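PDB 6H5L: similar to hydroxylamine oxidoreductase from Kuenenia stuttgartiensis, which probably acts as an oxidoreductase, forming with a partner protein a heme-rich reductase complex that carries electrons in this anammox bacterium. Local coordinates for residues E222-M230 and D274-Y282; P236-S247 and L469-Q479. One frame throughout, in Å; residues are numbered along the deposited sequence.

In the fold
Both interactions are buried, their centres lie about 15 Å apart, and they sit among the c-type hemes of a multiheme cytochrome. They share one heme: Cys-280 of interaction 1 is thioether-linked to the group whose iron is bound by His-477 of interaction 2. Their chemistry differs. In interaction 1 a glutamine amide ties two short helix-and-turn segments together near heme-bearing cysteines, burying 341 Å². Interaction 2 packs two helices side by side, buries 673 Å², and adds a salt bridge and an axial iron ligand. Between them, Tyr-244 OH lies 2.8 Å from Pro-278 O, a probable hydrogen bond, and the Tyr-244 ring packs on Pro-226.

Interaction 1: E222-M230 and D274-Y282; sequences EGRQPEACM and DYRTPTCQY. With HEC (heme c), chain J.
Gln-281 NE2 reaches two backbone carbonyls at the end of helix 220-224, donating to Gly-223 O at 2.7 Å and, more weakly, to Gln-225 O at 2.9 Å. The site is where two c-type heme attachment motifs, CxxCH, come together: Cys-229 and Cys-280 are the first cysteines of their motifs, and each is thioether-linked to a different heme. The stronger bond has an N-H...O angle of 148°, and its donor stands 30° out of the carbonyl plane of Gly-223. Gln-281 can deliver its amide there because its chain bends at the second torsion (chi2 79°), turning the carboxamide back over the turn that follows Arg-224. One sound and one weak bond from the same nitrogen would restrain the rotation of the amide. Gln-225 O also accepts from Ala-228 N, which ties the same grip to the turn leading into Cys-229, whose SG lies 3.6 Å from Gln-281 NE2.

Arg-224 directs its guanidinium away from this contact: NH1 binds a heme propionate and NE the carbonyl of Phe-262. Thr-279 caps helix 280-285 by accepting from Tyr-282 N at its OG1, while its carbon side meets Pro-226 at about a right angle, Pro-226 CG being 3.6 Å from Thr-279 CB. Further back along the segment, Pro-278 lies against a heme linked to neither cysteine, its CD 3.5 Å from C3C of that porphyrin. Nearer the backbone end of the Pro-226 ring, Cys-280 SG rests 3.5 Å from Pro-226 CB.

Interaction 2: P236-S247 and L469-Q479; sequences PDHPDAESYGES and LQGYKGTAHAQ. With HEC (heme c), chain I.
An axial heme-ligand site, seated between two helices, defines this contact: segments 240-245 and 469-476 run in roughly the same direction, with axes 8.7 Å apart and a crossing angle of -33°. His-477, just past the second helix, binds the heme iron through NE2 at 2.0 Å, and His-284 supplies the other axial nitrogen. The opposite imidazole nitrogen, His-477 ND1, donates to Ser-243 OG at 2.9 Å, with the hydroxyl in the ring plane and an N-H...O angle of 160°, a geometry that fixes the ring's rotation about its iron bond. Standing between its backbone N and carbonyl carbon (chi1 55°), Ser-243 OG reaches back to donate to Pro-239 O at 2.7 Å. That carbonyl also takes Ser-243 N, from the opposite face of its plane, so a second shell orients the ligand and might make it slightly more electron-rich.

Near the porphyrin edge, Asp-240 and Lys-473 form a salt bridge, OD1 to NZ, the two side chains crossing obliquely. Lys-473 NZ has a further partner in a propionate of another heme, and Asp-240 OD2 accepts from His-233. The Asp-240 CB lies 3.4 Å from the heme methyl CMB. Away from the heme, Pro-239 crosses Gln-470 at about a right angle, CG to CG 3.6 Å. At the far end Gln-479 NE2 donates to Glu-246 O at 3.1 Å, approaching from above the carbonyl plane, and also binds Thr-231 O of a neighbouring subunit, while its OE1 caps Val-482 N. Helix 356-389 covers Tyr-472 and Thr-475, and helix 480-513 brings Trp-486 against Gln-470 and Glu-242.

Interaction 1: E222-M230 and D274-Y282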
loop_
_atom_site.group_PDB
_atom_site.type_symbol
_atom_site.label_atom_id
_atom_site.label_comp_id
_atom_site.label_asym_id
_atom_site.label_seq_id
_atom_site.Cartn_x
_atom_site.Cartn_y
_atom_site.Cartn_z
ATOM N N GLU A 222 10.468 26.717 6.466
ATOM C CA GLU A 222 10.970 27.078 7.788
ATOM C C GLU A 222 10.782 28.565 8.064
ATOM O O GLU A 222 10.523 28.962 9.206
ATOM C CB GLU A 222 12.440 26.689 7.919
ATOM C CG GLU A 222 13.007 26.907 9.308
ATOM C CD GLU A 222 14.517 26.918 9.316
ATOM O OE1 GLU A 222 15.130 25.970 8.779
ATOM O OE2 GLU A 222 15.093 27.888 9.847
ATOM N N GLY A 223 10.917 29.406 7.035
ATOM C CA GLY A 223 10.724 30.832 7.228
ATOM C C GLY A 223 9.298 31.203 7.583
ATOM O O GLY A 223 9.063 32.225 8.233
ATOM N N ARG A 224 8.332 30.384 7.173
ATOM C CA ARG A 224 6.924 30.671 7.409
ATOM C C ARG A 224 6.408 30.122 8.732
ATOM O O ARG A 224 5.308 30.501 9.152
ATOM C CB ARG A 224 6.077 30.121 6.255
ATOM C CG ARG A 224 6.244 30.893 4.955
ATOM C CD ARG A 224 5.217 30.478 3.919
ATOM N NE ARG A 224 5.626 29.309 3.149
ATOM C CZ ARG A 224 6.151 29.367 1.929
ATOM N NH1 ARG A 224 6.338 30.541 1.342
ATOM N NH2 ARG A 224 6.486 28.251 1.296
ATOM N N GLN A 225 7.165 29.240 9.400
ATOM C CA GLN A 225 6.607 28.809 10.676
ATOM C C GLN A 225 7.011 29.774 11.787
ATOM O O GLN A 225 8.101 30.353 11.743
ATOM C CB GLN A 225 7.062 27.395 11.013
ATOM C CG GLN A 225 8.386 26.986 10.397
ATOM C CD GLN A 225 8.555 25.479 10.338
ATOM O OE1 GLN A 225 7.583 24.740 10.178
ATOM N NE2 GLN A 225 9.792 25.017 10.469
ATOM N N PRO A 226 6.136 29.960 12.784
ATOM C CA PRO A 226 6.389 30.984 13.814
ATOM C C PRO A 226 7.704 30.824 14.557
ATOM O O PRO A 226 8.267 31.827 15.015
ATOM C CB PRO A 226 5.194 30.817 14.761
ATOM C CG PRO A 226 4.116 30.265 13.911
ATOM C CD PRO A 226 4.795 29.366 12.913
ATOM N N GLU A 227 8.214 29.596 14.690
ATOM C CA GLU A 227 9.428 29.373 15.469
ATOM C C GLU A 227 10.649 30.055 14.866
ATOM O O GLU A 227 11.652 30.232 15.567
ATOM C CB GLU A 227 9.694 27.872 15.619
ATOM C CG GLU A 227 8.793 27.155 16.625
ATOM C CD GLU A 227 7.399 26.874 16.089
ATOM O OE1 GLU A 227 6.578 26.300 16.838
ATOM O OE2 GLU A 227 7.124 27.218 14.921
ATOM N N ALA A 228 10.595 30.442 13.589
ATOM C CA ALA A 228 11.733 31.102 12.963
ATOM C C ALA A 228 11.988 32.493 13.530
ATOM O O ALA A 228 13.105 33.007 13.396
ATOM C CB ALA A 228 11.523 31.191 11.451
ATOM N N CYS A 229 10.987 33.108 14.156
ATOM C CA CYS A 229 11.121 34.446 14.713
ATOM C C CYS A 229 11.392 34.448 16.209
ATOM O O CYS A 229 11.703 35.507 16.763
ATOM C CB CYS A 229 9.848 35.261 14.446
ATOM S SG CYS A 229 8.989 34.838 12.923
ATOM N N MET A 230 11.291 33.297 16.873
ATOM C CA MET A 230 11.249 33.279 18.330
ATOM C C MET A 230 12.628 33.312 18.978
ATOM O O MET A 230 12.721 33.583 20.180
ATOM C CB MET A 230 10.468 32.053 18.810
ATOM C CG MET A 230 9.119 31.896 18.124
ATOM S SD MET A 230 7.972 30.847 19.037
ATOM C CE MET A 230 9.045 29.486 19.478
ATOM N N ASP A 274 -6.021 25.822 5.543
ATOM C CA ASP A 274 -4.580 25.601 5.579
ATOM C C ASP A 274 -3.987 25.982 6.933
ATOM O O ASP A 274 -3.204 25.217 7.504
ATOM C CB ASP A 274 -3.899 26.382 4.453
ATOM C CG ASP A 274 -4.318 25.898 3.080
ATOM O OD1 ASP A 274 -4.638 24.697 2.951
ATOM O OD2 ASP A 274 -4.330 26.716 2.134
ATOM N N TYR A 275 -4.342 27.155 7.449
ATOM C CA TYR A 275 -4.067 27.533 8.830
ATOM C C TYR A 275 -5.396 27.622 9.566
ATOM O O TYR A 275 -6.316 28.296 9.094
ATOM C CB TYR A 275 -3.359 28.889 8.938
ATOM C CG TYR A 275 -2.017 29.056 8.249
ATOM C CD1 TYR A 275 -1.404 28.011 7.568
ATOM C CD2 TYR A 275 -1.359 30.281 8.295
ATOM C CE1 TYR A 275 -0.178 28.189 6.945
ATOM C CE2 TYR A 275 -0.139 30.465 7.680
ATOM C CZ TYR A 275 0.448 29.419 7.007
ATOM O OH TYR A 275 1.667 29.608 6.394
ATOM N N ARG A 276 -5.504 26.957 10.718
ATOM C CA ARG A 276 -6.681 27.207 11.543
ATOM C C ARG A 276 -6.533 28.506 12.321
ATOM O O ARG A 276 -7.489 29.284 12.425
ATOM C CB ARG A 276 -6.949 26.046 12.502
ATOM C CG ARG A 276 -8.272 26.222 13.242
ATOM C CD ARG A 276 -8.453 25.276 14.417
ATOM N NE ARG A 276 -9.561 25.715 15.264
ATOM C CZ ARG A 276 -9.901 25.152 16.420
ATOM N NH1 ARG A 276 -9.221 24.113 16.887
ATOM N NH2 ARG A 276 -10.925 25.633 17.113
ATOM N N THR A 277 -5.347 28.756 12.869
ATOM C CA THR A 277 -4.998 29.998 13.534
ATOM C C THR A 277 -3.800 30.631 12.832
ATOM O O THR A 277 -2.992 29.924 12.219
ATOM C CB THR A 277 -4.671 29.766 15.016
ATOM O OG1 THR A 277 -3.634 28.786 15.139
ATOM C CG2 THR A 277 -5.909 29.295 15.763
ATOM N N PRO A 278 -3.662 31.953 12.888
ATOM C CA PRO A 278 -2.607 32.612 12.115
ATOM C C PRO A 278 -1.237 32.461 12.760
ATOM O O PRO A 278 -1.098 32.133 13.941
ATOM C CB PRO A 278 -3.047 34.081 12.103
ATOM C CG PRO A 278 -3.770 34.241 13.389
ATOM C CD PRO A 278 -4.472 32.929 13.642
ATOM N N THR A 279 -0.217 32.707 11.946
ATOM C CA THR A 279 1.170 32.732 12.375
ATOM C C THR A 279 1.657 34.174 12.447
ATOM O O THR A 279 0.966 35.110 12.041
ATOM C CB THR A 279 2.052 31.927 11.414
ATOM O OG1 THR A 279 2.057 32.561 10.129
ATOM C CG2 THR A 279 1.522 30.510 11.269
ATOM N N CYS A 280 2.870 34.345 12.979
ATOM C CA CYS A 280 3.500 35.662 12.956
ATOM C C CYS A 280 3.588 36.188 11.534
ATOM O O CYS A 280 3.316 37.366 11.273
ATOM C CB CYS A 280 4.895 35.602 13.578
ATOM S SG CYS A 280 5.137 34.305 14.802
ATOM N N GLN A 281 3.956 35.316 10.597
ATOM C CA GLN A 281 4.114 35.728 9.210
ATOM C C GLN A 281 2.773 36.076 8.576
ATOM O O GLN A 281 2.684 37.025 7.790
ATOM C CB GLN A 281 4.824 34.624 8.430
ATOM C CG GLN A 281 6.254 34.351 8.904
ATOM C CD GLN A 281 6.337 33.505 10.170
ATOM O OE1 GLN A 281 5.395 33.443 10.960
ATOM N NE2 GLN A 281 7.476 32.847 10.363
ATOM N N TYR A 282 1.716 35.333 8.905
ATOM C CA TYR A 282 0.418 35.625 8.304
ATOM C C TYR A 282 -0.136 36.953 8.803
ATOM O O TYR A 282 -0.648 37.756 8.013
ATOM C CB TYR A 282 -0.567 34.491 8.584
ATOM C CG TYR A 282 -1.782 34.551 7.691
ATOM C CD1 TYR A 282 -1.730 34.072 6.388
ATOM C CD2 TYR A 282 -2.974 35.104 8.139
ATOM C CE1 TYR A 282 -2.831 34.132 5.559
ATOM C CE2 TYR A 282 -4.083 35.168 7.317
ATOM C CZ TYR A 282 -4.006 34.681 6.028
ATOM O OH TYR A 282 -5.104 34.742 5.203
HETATM FE FE HEC J . -8.240 34.861 16.419
HETATM C CHA HEC J . -8.960 33.024 19.208
HETATM C CHB HEC J . -8.212 37.739 18.356
HETATM C CHC HEC J . -7.229 36.736 13.715
HETATM C CHD HEC J . -8.534 32.102 14.407
HETATM N NA HEC J . -8.497 35.299 18.417
HETATM C C1A HEC J . -8.863 34.386 19.387
HETATM C C2A HEC J . -9.118 35.114 20.615
HETATM C C3A HEC J . -8.914 36.410 20.375
HETATM C C4A HEC J . -8.518 36.557 18.990
HETATM C CMA HEC J . -9.071 37.554 21.397
HETATM C CAA HEC J . -9.558 34.514 21.969
HETATM C CBA HEC J . -10.991 34.012 21.852
HETATM C CGA HEC J . -11.536 33.659 23.210
HETATM O O1A HEC J . -12.697 33.182 23.271
HETATM O O2A HEC J . -10.817 33.851 24.224
HETATM N NB HEC J . -7.833 36.871 16.090
HETATM C C1B HEC J . -7.819 37.871 17.044
HETATM C C2B HEC J . -7.313 39.081 16.428
HETATM C C3B HEC J . -7.047 38.808 15.142
HETATM C C4B HEC J . -7.365 37.412 14.908
HETATM C CMB HEC J . -7.154 40.433 17.162
HETATM C CAB HEC J . -6.493 39.771 14.067
HETATM C CBB HEC J . -5.053 40.223 14.400
HETATM N NC HEC J . -7.953 34.495 14.436
HETATM C C1C HEC J . -7.504 35.403 13.495
HETATM C C2C HEC J . -7.277 34.688 12.256
HETATM C C3C HEC J . -7.724 33.433 12.413
HETATM C C4C HEC J . -8.098 33.269 13.811
HETATM C CMC HEC J . -6.898 35.372 10.924
HETATM C CAC HEC J . -7.757 32.319 11.334
HETATM C CBC HEC J . -6.356 31.952 10.794
HETATM N ND HEC J . -8.645 32.859 16.758
HETATM C C1D HEC J . -8.802 31.910 15.748
HETATM C C2D HEC J . -9.293 30.684 16.342
HETATM C C3D HEC J . -9.427 30.981 17.843
HETATM C C4D HEC J . -9.000 32.351 18.005
HETATM C CMD HEC J . -9.619 29.359 15.619
HETATM C CAD HEC J . -9.907 30.035 18.966
HETATM C CBD HEC J . -11.292 30.468 19.434
HETATM C CGD HEC J . -11.429 30.237 20.916
HETATM O O1D HEC J . -10.537 30.693 21.676
HETATM O O2D HEC J . -12.435 29.609 21.339
#

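Interaction 2: P236-S247 and L469-Q479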
loop_
_atom_site.group_PDB
_atom_site.type_symbol
_atom_site.label_atom_id
_atom_site.label_comp_id
_atom_site.label_asym_id
_atom_site.label_seq_id
_atom_site.Cartn_x
_atom_site.Cartn_y
_atom_site.Cartn_z
ATOM N N PRO A 236 12.078 40.256 28.072
ATOM C CA PRO A 236 11.358 41.223 28.914
ATOM C C PRO A 236 10.936 42.493 28.194
ATOM O O PRO A 236 9.975 43.135 28.631
ATOM C CB PRO A 236 12.361 41.522 30.037
ATOM C CG PRO A 236 13.383 40.418 29.966
ATOM C CD PRO A 236 13.462 40.052 28.525
ATOM N N ASP A 237 11.623 42.899 27.128
ATOM C CA ASP A 237 11.229 44.111 26.420
ATOM C C ASP A 237 10.414 43.830 25.164
ATOM O O ASP A 237 9.917 44.777 24.545
ATOM C CB ASP A 237 12.461 44.956 26.063
ATOM C CG ASP A 237 13.440 44.221 25.175
ATOM O OD1 ASP A 237 13.613 42.998 25.358
ATOM O OD2 ASP A 237 14.039 44.873 24.293
ATOM N N HIS A 238 10.267 42.566 24.775
ATOM C CA HIS A 238 9.387 42.173 23.682
ATOM C C HIS A 238 9.086 40.681 23.774
ATOM O O HIS A 238 9.701 39.877 23.063
ATOM C CB HIS A 238 10.004 42.520 22.322
ATOM C CG HIS A 238 11.491 42.362 22.270
ATOM N ND1 HIS A 238 12.114 41.133 22.321
ATOM C CD2 HIS A 238 12.481 43.280 22.160
ATOM C CE1 HIS A 238 13.423 41.302 22.251
ATOM N NE2 HIS A 238 13.671 42.596 22.154
ATOM N N PRO A 239 8.151 40.271 24.639
ATOM C CA PRO A 239 7.826 38.842 24.797
ATOM C C PRO A 239 6.891 38.337 23.703
ATOM O O PRO A 239 5.802 37.818 23.963
ATOM C CB PRO A 239 7.174 38.813 26.184
ATOM C CG PRO A 239 6.466 40.120 26.255
ATOM C CD PRO A 239 7.350 41.117 25.541
ATOM N N ASP A 240 7.321 38.493 22.452
ATOM C CA ASP A 240 6.454 38.153 21.330
ATOM C C ASP A 240 6.274 36.648 21.199
ATOM O O ASP A 240 5.163 36.171 20.942
ATOM C CB ASP A 240 7.023 38.738 20.042
ATOM C CG ASP A 240 7.302 40.217 20.151
ATOM O OD1 ASP A 240 6.536 40.915 20.846
ATOM O OD2 ASP A 240 8.290 40.682 19.547
ATOM N N ALA A 241 7.357 35.884 21.358
ATOM C CA ALA A 241 7.263 34.431 21.254
ATOM C C ALA A 241 6.377 33.854 22.351
ATOM O O ALA A 241 5.552 32.969 22.095
ATOM C CB ALA A 241 8.658 33.813 21.311
ATOM N N GLU A 242 6.536 34.342 23.583
ATOM C CA GLU A 242 5.743 33.822 24.691
ATOM C C GLU A 242 4.279 34.225 24.564
ATOM O O GLU A 242 3.383 33.408 24.799
ATOM C CB GLU A 242 6.314 34.307 26.024
ATOM C CG GLU A 242 7.790 34.004 26.237
ATOM C CD GLU A 242 8.696 35.108 25.726
ATOM O OE1 GLU A 242 8.401 35.677 24.654
ATOM O OE2 GLU A 242 9.698 35.415 26.403
ATOM N N SER A 243 4.018 35.481 24.192
ATOM C CA SER A 243 2.639 35.953 24.126
ATOM C C SER A 243 1.869 35.281 22.996
ATOM O O SER A 243 0.689 34.949 23.156
ATOM C CB SER A 243 2.606 37.473 23.967
ATOM O OG SER A 243 3.359 37.887 22.841
ATOM N N TYR A 244 2.507 35.069 21.846
ATOM C CA TYR A 244 1.831 34.354 20.768
ATOM C C TYR A 244 1.747 32.863 21.067
ATOM O O TYR A 244 0.667 32.266 20.993
ATOM C CB TYR A 244 2.542 34.581 19.435
ATOM C CG TYR A 244 2.110 33.587 18.377
ATOM C CD1 TYR A 244 0.872 33.698 17.759
ATOM C CD2 TYR A 244 2.932 32.527 18.009
ATOM C CE1 TYR A 244 0.465 32.786 16.800
ATOM C CE2 TYR A 244 2.535 31.613 17.048
ATOM C CZ TYR A 244 1.299 31.750 16.447
ATOM O OH TYR A 244 0.889 30.851 15.493
ATOM N N GLY A 245 2.890 32.245 21.382
ATOM C CA GLY A 245 2.926 30.805 21.587
ATOM C C GLY A 245 1.920 30.317 22.608
ATOM O O GLY A 245 1.308 29.262 22.435
ATOM N N GLU A 246 1.728 31.081 23.680
ATOM C CA GLU A 246 0.815 30.693 24.744
ATOM C C GLU A 246 -0.599 31.216 24.534
ATOM O O GLU A 246 -1.455 31.002 25.399
ATOM C CB GLU A 246 1.351 31.168 26.098
ATOM C CG GLU A 246 2.763 30.689 26.389
ATOM C CD GLU A 246 2.927 29.196 26.175
ATOM O OE1 GLU A 246 2.063 28.425 26.643
ATOM O OE2 GLU A 246 3.917 28.791 25.532
ATOM N N SER A 247 -0.866 31.897 23.423
ATOM C CA SER A 247 -2.230 32.281 23.101
ATOM C C SER A 247 -2.969 31.106 22.464
ATOM O O SER A 247 -2.372 30.099 22.075
ATOM C CB SER A 247 -2.248 33.488 22.162
ATOM O OG SER A 247 -1.771 33.140 20.873
ATOM N N LEU A 469 5.723 47.078 28.131
ATOM C CA LEU A 469 5.888 46.407 26.846
ATOM C C LEU A 469 5.400 44.963 26.890
ATOM O O LEU A 469 4.877 44.460 25.890
ATOM C CB LEU A 469 7.353 46.462 26.407
ATOM C CG LEU A 469 7.989 47.854 26.327
ATOM C CD1 LEU A 469 9.279 47.810 25.525
ATOM C CD2 LEU A 469 7.024 48.862 25.730
ATOM N N GLN A 470 5.563 44.283 28.029
ATOM C CA GLN A 470 5.089 42.906 28.132
ATOM C C GLN A 470 3.568 42.845 28.156
ATOM O O GLN A 470 2.965 42.011 27.472
ATOM C CB GLN A 470 5.683 42.235 29.371
ATOM C CG GLN A 470 7.166 41.936 29.241
ATOM C CD GLN A 470 7.777 41.382 30.511
ATOM O OE1 GLN A 470 7.408 40.302 30.972
ATOM N NE2 GLN A 470 8.720 42.120 31.083
ATOM N N GLY A 471 2.929 43.718 28.936
ATOM C CA GLY A 471 1.481 43.811 28.885
ATOM C C GLY A 471 0.974 44.252 27.527
ATOM O O GLY A 471 -0.101 43.834 27.094
ATOM N N TYR A 472 1.739 45.106 26.843
ATOM C CA TYR A 472 1.384 45.515 25.487
ATOM C C TYR A 472 1.372 44.321 24.541
ATOM O O TYR A 472 0.385 44.082 23.836
ATOM C CB TYR A 472 2.361 46.591 25.005
ATOM C CG TYR A 472 2.436 46.786 23.505
ATOM C CD1 TYR A 472 1.289 46.952 22.738
ATOM C CD2 TYR A 472 3.665 46.839 22.861
ATOM C CE1 TYR A 472 1.365 47.141 21.371
ATOM C CE2 TYR A 472 3.750 47.033 21.498
ATOM C CZ TYR A 472 2.599 47.180 20.758
ATOM O OH TYR A 472 2.691 47.370 19.399
ATOM N N LYS A 473 2.467 43.558 24.512
ATOM C CA LYS A 473 2.540 42.411 23.615
ATOM C C LYS A 473 1.563 41.314 24.019
ATOM O O LYS A 473 1.018 40.624 23.149
ATOM C CB LYS A 473 3.969 41.872 23.573
ATOM C CG LYS A 473 4.955 42.823 22.914
ATOM C CD LYS A 473 4.460 43.252 21.541
ATOM C CE LYS A 473 5.483 44.121 20.832
ATOM N NZ LYS A 473 6.748 43.387 20.567
ATOM N N GLY A 474 1.326 41.139 25.320
ATOM C CA GLY A 474 0.327 40.175 25.753
ATOM C C GLY A 474 -1.077 40.566 25.335
ATOM O O GLY A 474 -1.877 39.713 24.940
ATOM N N THR A 475 -1.396 41.862 25.411
ATOM C CA THR A 475 -2.710 42.330 24.983
ATOM C C THR A 475 -2.860 42.242 23.469
ATOM O O THR A 475 -3.917 41.842 22.966
ATOM C CB THR A 475 -2.941 43.765 25.462
ATOM O OG1 THR A 475 -2.823 43.818 26.888
ATOM C CG2 THR A 475 -4.326 44.253 25.055
ATOM N N ALA A 476 -1.809 42.597 22.726
ATOM C CA ALA A 476 -1.904 42.601 21.271
ATOM C C ALA A 476 -1.926 41.190 20.696
ATOM O O ALA A 476 -2.537 40.962 19.645
ATOM C CB ALA A 476 -0.747 43.399 20.670
ATOM N N HIS A 477 -1.275 40.236 21.358
ATOM C CA HIS A 477 -1.195 38.865 20.872
ATOM C C HIS A 477 -2.176 37.928 21.570
ATOM O O HIS A 477 -2.059 36.707 21.424
ATOM C CB HIS A 477 0.233 38.338 21.017
ATOM C CG HIS A 477 1.202 38.957 20.057
ATOM N ND1 HIS A 477 2.537 39.128 20.353
ATOM C CD2 HIS A 477 1.030 39.441 18.804
ATOM C CE1 HIS A 477 3.145 39.694 19.325
ATOM N NE2 HIS A 477 2.252 39.893 18.371
ATOM N N ALA A 478 -3.129 38.474 22.329
ATOM C CA ALA A 478 -4.223 37.704 22.927
ATOM C C ALA A 478 -3.707 36.652 23.910
ATOM O O ALA A 478 -4.103 35.485 23.873
ATOM C CB ALA A 478 -5.101 37.064 21.847
ATOM N N GLN A 479 -2.816 37.077 24.802
ATOM C CA GLN A 479 -2.334 36.241 25.900
ATOM C C GLN A 479 -2.669 36.972 27.196
ATOM O O GLN A 479 -2.013 37.957 27.549
ATOM C CB GLN A 479 -0.838 35.963 25.775
ATOM C CG GLN A 479 -0.441 34.550 26.175
ATOM C CD GLN A 479 -0.900 34.187 27.573
ATOM O OE1 GLN A 479 -0.715 34.952 28.518
ATOM N NE2 GLN A 479 -1.510 33.015 27.710
HETATM FE FE HEC I . 2.403 40.451 16.454
HETATM C CHA HEC I . 2.328 43.678 17.436
HETATM C CHB HEC I . 5.837 40.384 16.807
HETATM C CHC HEC I . 2.452 37.086 15.760
HETATM C CHD HEC I . -0.899 40.575 15.438
HETATM N NA HEC I . 3.818 41.751 17.109
HETATM C C1A HEC I . 3.569 43.098 17.281
HETATM C C2A HEC I . 4.845 43.781 17.270
HETATM C C3A HEC I . 5.810 42.878 17.096
HETATM C C4A HEC I . 5.185 41.580 16.991
HETATM C CMA HEC I . 7.327 43.157 17.021
HETATM C CAA HEC I . 5.048 45.295 17.427
HETATM C CBA HEC I . 4.954 45.946 16.055
HETATM C CGA HEC I . 3.552 46.451 15.849
HETATM O O1A HEC I . 2.858 45.931 14.939
HETATM O O2A HEC I . 3.125 47.364 16.601
HETATM N NB HEC I . 3.883 39.013 16.259
HETATM C C1B HEC I . 5.219 39.182 16.559
HETATM C C2B HEC I . 5.848 37.880 16.584
HETATM C C3B HEC I . 4.920 36.969 16.287
HETATM C C4B HEC I . 3.661 37.662 16.082
HETATM C CMB HEC I . 7.344 37.619 16.851
HETATM C CAB HEC I . 5.139 35.444 16.187
HETATM C CBB HEC I . 5.522 34.827 17.553
HETATM N NC HEC I . 1.047 39.099 15.683
HETATM C C1C HEC I . 1.255 37.739 15.562
HETATM C C2C HEC I . -0.035 37.101 15.370
HETATM C C3C HEC I . -0.921 38.071 15.117
HETATM C C4C HEC I . -0.287 39.341 15.417
HETATM C CMC HEC I . -0.214 35.620 14.973
HETATM C CAC HEC I . -2.411 37.874 14.751
HETATM C CBC HEC I . -3.190 37.295 15.950
HETATM N ND HEC I . 0.934 41.910 16.421
HETATM C C1D HEC I . -0.381 41.724 16.000
HETATM C C2D HEC I . -1.120 42.944 16.246
HETATM C C3D HEC I . -0.110 43.913 16.874
HETATM C C4D HEC I . 1.138 43.186 16.939
HETATM C CMD HEC I . -2.610 43.216 15.947
HETATM C CAD HEC I . -0.371 45.366 17.322
HETATM C CBD HEC I . -0.327 46.248 16.077
HETATM C CGD HEC I . -0.511 47.693 16.455
HETATM O O1D HEC I . -1.676 48.112 16.677
HETATM O O2D HEC I . 0.509 48.425 16.524
#